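Local coordinates for collagen alpha-1(XV) chain (Homo sapiens, PDB 3N3F), which probably brings three collagen XV chains together through its trimerization domain, so promoting triple-helix folding in basement membrane matrix, at residues A[1-12]-A[19-29]. Residues are numbered along the deposited sequence; the frame is centred on the assembly and turned at random.
Sequences NLVTAFSNMDDM and VIEGTFIYLRD
Thr4 and Tyr26 show how a parallel strand pair is pinned: Tyr26 N donates to Thr4 O at 2.9 Å, while Thr4 N turns to Phe24 O at 3.0 Å. The same alternation continues from Phe24 N on Leu2 O to Phe6 N on Tyr26 O. Past the strand end, Asp29 N bonds to Ser7 O, 2.9 Å away. Strands 3-6 and 23-27, twisted by 33°, with helix 9-13 in the connection, form a beta-alpha-beta unit at one border of the chain's mixed sheet.

Apolar packing gathers on the sheet face carrying Phe6, Ile25 and Leu27. With CG anti to its carbonyl carbon (chi1 -67°), the Phe6 ring slides beneath the helix, Met12 CA lying 3.6 Å above its centre. The edge of the Phe6 ring meets Ile25 CG2, 3.4 Å from Phe6 CD2, and Val19 CG2, 3.6 Å from Phe6 CZ. On the other face Val3 and Ala5 meet the CB atoms of Phe24 and Tyr26, whose rings lead onward: Phe24 stacks edge-to-face with Phe24 of both neighbouring subunits, and Tyr26 OH hydrogen-bonds Glu21 of the second subunit.

Among polar side chains, the Arg28 guanidinium lies with one face over the Phe6–Ser7 peptide.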
# COMPACT_ATOMS: atom_id res chain seq x y z
N ASN A 1 0.32 9.09 -8.03
CA ASN A 1 0.32 10.22 -7.05
C ASN A 1 -0.14 9.77 -5.67
O ASN A 1 0.51 10.05 -4.67
CB ASN A 1 -0.59 11.35 -7.55
CG ASN A 1 -0.15 11.91 -8.90
OD1 ASN A 1 0.96 12.43 -9.03
ND2 ASN A 1 -1.02 11.81 -9.90
N LEU A 2 -1.27 9.06 -5.63
CA LEU A 2 -1.82 8.58 -4.37
C LEU A 2 -2.68 7.33 -4.52
O LEU A 2 -2.16 6.21 -4.63
CB LEU A 2 -2.63 9.70 -3.70
CG LEU A 2 -3.02 10.90 -4.58
CD1 LEU A 2 -3.86 10.43 -5.76
CD2 LEU A 2 -3.79 11.91 -3.74
N VAL A 3 -4.00 7.51 -4.53
CA VAL A 3 -4.91 6.38 -4.66
C VAL A 3 -6.16 6.74 -5.45
O VAL A 3 -6.75 7.81 -5.28
CB VAL A 3 -5.33 5.84 -3.26
CG1 VAL A 3 -5.77 6.99 -2.37
CG2 VAL A 3 -6.46 4.83 -3.41
N THR A 4 -6.55 5.83 -6.33
CA THR A 4 -7.74 6.01 -7.15
C THR A 4 -8.48 4.68 -7.15
O THR A 4 -8.05 3.74 -6.47
CB THR A 4 -7.39 6.42 -8.59
OG1 THR A 4 -8.60 6.65 -9.33
CG2 THR A 4 -6.56 5.35 -9.28
N ALA A 5 -9.57 4.58 -7.90
CA ALA A 5 -10.34 3.34 -7.93
C ALA A 5 -11.10 3.07 -9.22
O ALA A 5 -11.29 3.96 -10.05
CB ALA A 5 -11.31 3.33 -6.76
N PHE A 6 -11.52 1.82 -9.38
CA PHE A 6 -12.29 1.39 -10.54
C PHE A 6 -13.35 0.44 -10.00
O PHE A 6 -13.19 -0.10 -8.91
CB PHE A 6 -11.40 0.66 -11.54
CG PHE A 6 -10.38 1.55 -12.21
CD1 PHE A 6 -10.73 2.35 -13.28
CD2 PHE A 6 -9.07 1.59 -11.74
CE1 PHE A 6 -9.79 3.19 -13.88
CE2 PHE A 6 -8.12 2.42 -12.33
CZ PHE A 6 -8.48 3.23 -13.40
N SER A 7 -14.42 0.23 -10.75
CA SER A 7 -15.47 -0.68 -10.30
C SER A 7 -14.88 -2.07 -10.16
O SER A 7 -15.06 -2.73 -9.14
CB SER A 7 -16.62 -0.71 -11.31
OG SER A 7 -17.32 0.52 -11.33
N ASN A 8 -14.14 -2.50 -11.18
CA ASN A 8 -13.53 -3.82 -11.20
C ASN A 8 -12.22 -3.85 -11.99
O ASN A 8 -11.79 -2.84 -12.55
CB ASN A 8 -14.51 -4.83 -11.77
CG ASN A 8 -15.19 -4.32 -13.02
OD1 ASN A 8 -16.42 -4.26 -13.09
ND2 ASN A 8 -14.40 -3.94 -14.02
N MET A 9 -11.61 -5.03 -12.04
CA MET A 9 -10.34 -5.20 -12.72
C MET A 9 -10.36 -4.82 -14.19
O MET A 9 -9.45 -4.16 -14.68
CB MET A 9 -9.83 -6.63 -12.58
CG MET A 9 -8.41 -6.81 -13.09
SD MET A 9 -7.84 -8.51 -13.05
CE MET A 9 -7.82 -8.82 -11.31
N ASP A 10 -11.40 -5.24 -14.91
CA ASP A 10 -11.48 -4.93 -16.33
C ASP A 10 -11.53 -3.44 -16.62
O ASP A 10 -10.92 -2.96 -17.58
CB ASP A 10 -12.68 -5.65 -16.95
CG ASP A 10 -12.44 -7.14 -17.06
OD1 ASP A 10 -11.44 -7.53 -17.70
OD2 ASP A 10 -13.24 -7.93 -16.51
N ASP A 11 -12.25 -2.69 -15.78
CA ASP A 11 -12.33 -1.24 -15.95
C ASP A 11 -10.91 -0.69 -15.75
O ASP A 11 -10.47 0.19 -16.48
CB ASP A 11 -13.29 -0.65 -14.92
CG ASP A 11 -13.65 0.79 -15.21
OD1 ASP A 11 -14.02 1.09 -16.36
OD2 ASP A 11 -13.56 1.62 -14.28
N MET A 12 -10.19 -1.23 -14.78
CA MET A 12 -8.82 -0.80 -14.51
C MET A 12 -7.91 -1.11 -15.71
O MET A 12 -7.13 -0.26 -16.14
CB MET A 12 -8.28 -1.52 -13.27
CG MET A 12 -6.79 -1.28 -13.01
SD MET A 12 -6.13 -2.34 -11.69
CE MET A 12 -5.68 -3.80 -12.60
N VAL A 19 -3.91 6.30 -15.12
CA VAL A 19 -3.24 6.13 -13.84
C VAL A 19 -1.73 6.24 -13.98
O VAL A 19 -1.12 5.52 -14.77
CB VAL A 19 -3.57 4.75 -13.22
CG1 VAL A 19 -3.03 4.69 -11.79
CG2 VAL A 19 -5.07 4.50 -13.24
N ILE A 20 -1.14 7.14 -13.20
CA ILE A 20 0.31 7.34 -13.24
C ILE A 20 1.03 6.23 -12.48
O ILE A 20 0.55 5.76 -11.45
CB ILE A 20 0.72 8.69 -12.61
CG1 ILE A 20 0.04 9.85 -13.36
CG2 ILE A 20 2.24 8.86 -12.66
CD1 ILE A 20 0.50 10.00 -14.79
N GLU A 21 2.17 5.81 -13.01
CA GLU A 21 2.97 4.78 -12.39
C GLU A 21 3.20 5.15 -10.92
O GLU A 21 3.36 6.32 -10.58
CB GLU A 21 4.31 4.68 -13.14
CG GLU A 21 5.46 4.06 -12.37
CD GLU A 21 6.70 3.90 -13.23
OE1 GLU A 21 7.00 4.82 -14.03
OE2 GLU A 21 7.38 2.86 -13.12
N GLY A 22 3.19 4.15 -10.04
CA GLY A 22 3.39 4.40 -8.63
C GLY A 22 2.14 4.81 -7.87
O GLY A 22 2.23 5.29 -6.74
N THR A 23 0.97 4.61 -8.48
CA THR A 23 -0.30 4.95 -7.85
C THR A 23 -1.00 3.68 -7.38
O THR A 23 -0.86 2.62 -7.99
CB THR A 23 -1.25 5.67 -8.85
OG1 THR A 23 -0.67 6.92 -9.25
CG2 THR A 23 -2.60 5.94 -8.21
N PHE A 24 -1.75 3.78 -6.29
CA PHE A 24 -2.48 2.64 -5.75
C PHE A 24 -3.88 2.60 -6.36
O PHE A 24 -4.52 3.64 -6.52
CB PHE A 24 -2.57 2.74 -4.23
CG PHE A 24 -1.29 2.37 -3.53
CD1 PHE A 24 -0.96 1.03 -3.33
CD2 PHE A 24 -0.41 3.35 -3.10
CE1 PHE A 24 0.23 0.68 -2.70
CE2 PHE A 24 0.79 3.01 -2.48
CZ PHE A 24 1.11 1.67 -2.27
N ILE A 25 -4.34 1.40 -6.71
CA ILE A 25 -5.65 1.23 -7.34
C ILE A 25 -6.58 0.31 -6.54
O ILE A 25 -6.29 -0.86 -6.34
CB ILE A 25 -5.51 0.64 -8.76
CG1 ILE A 25 -4.60 1.54 -9.60
CG2 ILE A 25 -6.88 0.51 -9.41
CD1 ILE A 25 -4.34 1.00 -11.00
N TYR A 26 -7.71 0.86 -6.11
CA TYR A 26 -8.69 0.11 -5.35
C TYR A 26 -9.80 -0.38 -6.26
O TYR A 26 -10.31 0.38 -7.09
CB TYR A 26 -9.28 1.02 -4.26
CG TYR A 26 -10.37 0.41 -3.39
CD1 TYR A 26 -10.15 -0.78 -2.69
CD2 TYR A 26 -11.57 1.08 -3.19
CE1 TYR A 26 -11.11 -1.27 -1.80
CE2 TYR A 26 -12.53 0.60 -2.30
CZ TYR A 26 -12.29 -0.58 -1.61
OH TYR A 26 -13.21 -1.03 -0.69
N LEU A 27 -10.16 -1.65 -6.14
CA LEU A 27 -11.24 -2.20 -6.94
C LEU A 27 -12.44 -2.32 -6.01
O LEU A 27 -12.47 -3.17 -5.12
CB LEU A 27 -10.86 -3.57 -7.51
CG LEU A 27 -9.61 -3.59 -8.40
CD1 LEU A 27 -9.50 -4.93 -9.09
CD2 LEU A 27 -9.68 -2.47 -9.44
N ARG A 28 -13.41 -1.43 -6.21
CA ARG A 28 -14.60 -1.38 -5.37
C ARG A 28 -15.37 -2.69 -5.24
O ARG A 28 -15.70 -3.11 -4.14
CB ARG A 28 -15.55 -0.28 -5.88
CG ARG A 28 -14.95 1.13 -5.84
CD ARG A 28 -16.01 2.21 -6.04
NE ARG A 28 -16.68 2.10 -7.34
CZ ARG A 28 -16.25 2.67 -8.46
NH1 ARG A 28 -15.14 3.40 -8.47
NH2 ARG A 28 -16.93 2.49 -9.59
N ASP A 29 -15.62 -3.35 -6.37
CA ASP A 29 -16.37 -4.60 -6.37
C ASP A 29 -15.74 -5.75 -5.58
O ASP A 29 -16.44 -6.45 -4.84
CB ASP A 29 -16.63 -5.05 -7.81
CG ASP A 29 -17.72 -4.23 -8.48
OD1 ASP A 29 -17.69 -2.98 -8.37
OD2 ASP A 29 -18.60 -4.83 -9.14